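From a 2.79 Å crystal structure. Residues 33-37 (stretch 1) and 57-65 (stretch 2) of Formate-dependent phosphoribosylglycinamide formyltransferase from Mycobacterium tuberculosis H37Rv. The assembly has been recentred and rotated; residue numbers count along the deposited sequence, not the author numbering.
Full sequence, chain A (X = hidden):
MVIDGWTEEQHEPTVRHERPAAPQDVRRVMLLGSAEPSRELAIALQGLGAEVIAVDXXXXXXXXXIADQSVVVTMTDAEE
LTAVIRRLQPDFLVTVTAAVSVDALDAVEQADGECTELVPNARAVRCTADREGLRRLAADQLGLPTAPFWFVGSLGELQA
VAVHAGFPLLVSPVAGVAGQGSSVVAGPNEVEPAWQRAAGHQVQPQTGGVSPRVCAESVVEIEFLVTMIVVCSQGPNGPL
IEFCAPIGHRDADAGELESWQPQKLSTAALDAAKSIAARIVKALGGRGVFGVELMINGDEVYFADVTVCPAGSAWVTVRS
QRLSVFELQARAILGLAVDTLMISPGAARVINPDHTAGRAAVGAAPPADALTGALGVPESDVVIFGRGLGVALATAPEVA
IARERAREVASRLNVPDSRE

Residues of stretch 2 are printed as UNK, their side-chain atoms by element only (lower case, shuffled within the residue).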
# COMPACT_ATOMS: atom_id res chain seq x y z
N GLY A 33 -1.55 -11.30 -16.25
CA GLY A 33 -1.47 -9.86 -16.41
C GLY A 33 -0.43 -9.31 -15.45
O GLY A 33 -0.31 -9.76 -14.30
N SER A 34 0.35 -8.37 -15.96
CA SER A 34 1.44 -7.80 -15.14
C SER A 34 1.49 -6.30 -15.33
O SER A 34 2.56 -5.77 -15.38
CB SER A 34 2.73 -8.40 -15.48
OG SER A 34 2.74 -9.75 -15.12
N ALA A 35 0.34 -5.65 -15.31
CA ALA A 35 0.30 -4.19 -15.46
C ALA A 35 0.46 -3.50 -14.11
O ALA A 35 0.84 -4.11 -13.15
CB ALA A 35 -0.95 -3.78 -16.16
N GLU A 36 0.07 -2.24 -14.04
CA GLU A 36 0.34 -1.49 -12.80
C GLU A 36 -0.32 -2.08 -11.57
O GLU A 36 0.41 -2.33 -10.64
CB GLU A 36 0.28 0.02 -12.97
CG GLU A 36 1.57 0.54 -13.55
CD GLU A 36 1.59 0.61 -15.06
OE1 GLU A 36 0.57 0.29 -15.67
OE2 GLU A 36 2.63 0.98 -15.62
N PRO A 37 -1.76 -2.40 -11.36
CA PRO A 37 -2.48 -2.96 -10.21
C PRO A 37 -2.06 -4.38 -9.92
O PRO A 37 -2.12 -4.83 -8.76
CB PRO A 37 -3.96 -2.88 -10.63
CG PRO A 37 -4.01 -1.90 -11.73
CD PRO A 37 -2.70 -2.05 -12.45
N UNK A 57 2.53 -11.01 -21.68
CA UNK A 57 2.97 -11.20 -23.05
C UNK A 57 4.38 -10.73 -23.38
O UNK A 57 5.11 -11.44 -24.08
N UNK A 58 4.78 -9.56 -22.88
CA UNK A 58 6.05 -8.91 -23.20
C UNK A 58 7.03 -9.04 -22.03
O UNK A 58 6.71 -9.58 -20.97
o UNK A 58 3.45 -4.31 -19.47
c UNK A 58 3.28 -6.00 -21.13
c UNK A 58 3.86 -6.76 -22.13
c UNK A 58 5.36 -4.88 -20.77
c UNK A 58 5.94 -5.65 -21.78
c UNK A 58 4.03 -5.06 -20.45
c UNK A 58 5.20 -6.60 -22.47
c UNK A 58 5.83 -7.44 -23.56
N UNK A 59 8.23 -8.49 -22.22
CA UNK A 59 9.37 -8.83 -21.36
C UNK A 59 9.45 -7.94 -20.12
O UNK A 59 9.76 -8.43 -19.03
c UNK A 59 11.84 -9.22 -21.35
c UNK A 59 10.52 -9.56 -23.46
c UNK A 59 10.66 -8.75 -22.19
N UNK A 60 9.19 -6.65 -20.25
CA UNK A 60 9.33 -5.78 -19.10
C UNK A 60 8.01 -5.39 -18.47
O UNK A 60 7.61 -4.22 -18.53
N UNK A 61 7.32 -6.34 -17.87
CA UNK A 61 6.06 -5.81 -17.37
C UNK A 61 6.18 -5.41 -15.90
O UNK A 61 7.04 -5.93 -15.19
c UNK A 61 4.96 -6.85 -17.55
N UNK A 62 5.34 -4.48 -15.42
CA UNK A 62 5.53 -3.94 -14.06
C UNK A 62 5.62 -4.95 -12.92
O UNK A 62 6.52 -4.85 -12.09
c UNK A 62 4.38 -3.68 -16.20
c UNK A 62 4.03 -2.54 -15.27
c UNK A 62 4.32 -3.01 -13.89
N UNK A 63 4.70 -5.92 -12.85
CA UNK A 63 4.75 -6.90 -11.76
C UNK A 63 5.90 -7.89 -11.92
O UNK A 63 6.26 -8.55 -10.94
c UNK A 63 3.42 -7.65 -11.65
N UNK A 64 6.49 -8.01 -13.11
CA UNK A 64 7.68 -8.84 -13.30
C UNK A 64 8.82 -8.42 -12.38
O UNK A 64 9.59 -9.28 -11.92
n UNK A 64 6.43 -10.65 -17.40
c UNK A 64 7.32 -9.57 -15.71
n UNK A 64 6.09 -10.10 -15.36
c UNK A 64 7.52 -9.92 -17.00
c UNK A 64 8.16 -8.78 -14.75
c UNK A 64 5.59 -10.74 -16.40
N UNK A 65 8.94 -7.12 -12.10
CA UNK A 65 10.13 -6.59 -11.43
C UNK A 65 10.21 -7.05 -9.98
O UNK A 65 11.30 -7.31 -9.46
n UNK A 65 13.87 -5.04 -11.24
c UNK A 65 11.51 -4.46 -11.84
n UNK A 65 13.87 -7.17 -10.34
n UNK A 65 15.67 -6.45 -11.57
c UNK A 65 14.47 -6.22 -11.05
c UNK A 65 12.55 -4.67 -10.72
c UNK A 65 10.14 -5.06 -11.52

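Position 57 has backbone atoms and nothing beyond CA, and it lies out of reach of residues 33-37. An absent side chain identifies glycine, G57.

Position 58 carries eight side-chain atoms: one carbon leading into a ring of six carbons, which bears a single oxygen at its far end. The CA-to-CB bond points sideways, but the end of the side chain comes nearer to the first stretch, and the ring's oxygen lies 4.4 Å from O of S34, a peripheral approach that buries very little surface. A six-carbon ring with a terminal oxygen is a phenol, so the residue is Y58.

At position 59 there are three carbons, one bonded to CA and carrying the other two. It has no contact with stretch 1 and instead touches a crystal neighbour. This branching at the first carbon defines valine, V59, with chi1 in the t well.

Position 60 again lacks any side-chain atom and stands clear of the first stretch. It is therefore G60.

Position 61 has one side-chain carbon, directed toward stretch 1 and lying 3.4 Å from both CB and O of S34. A lone CB means alanine, A61, whose methyl group is buried.

The three side-chain carbons of position 62 close a ring onto the backbone N. CB lies 3.7 Å from O of A35, and another ring carbon is 3.8 Å from OE2 of E36, whose side chain starts away from stretch 2 but comes nearer at its end. Only proline closes such a ring, so this is P62, which has the largest share of the contact on its side. Because the ring closure leaves N of P62 without a hydrogen, its 3.1 Å approach to O of S34 cannot be a hydrogen bond.

Position 63 shows a single carbon pointing toward the first stretch, 4.0 Å from CB of S34: alanine, A63. Its backbone N, unlike that of P62, has a hydrogen to offer.

Six side-chain atoms occupy position 64, one carbon and then a five-membered ring of three carbons and two nitrogens. The ring approaches S34 obliquely, placing a ring carbon 3.3 Å from OG of S34. This imidazole identifies H64, with chi1 in the m well; the ring carbon is CE1.

Position 65 has three carbons, a nitrogen, and then a carbon carrying two more nitrogens, and it remains out of reach of stretch 1. The guanidinium group is that of arginine, the exposed R65.

The contact centres on S34, whose side chain points toward stretch 2 and packs among A61, A63 and H64. N of A63 donates a weak hydrogen bond to O of S34 (3.3 Å), nearly straight at 168°, although the position of this oxygen is less certain. Around this polar link, CA of S34 lies 4.8 Å from CA of A63, and CB of A61 and CB of A63 both pack against CB of S34, while P62 extends the packing to A35 and E36.

Stretch 2 57-65: GYVGAPAHR
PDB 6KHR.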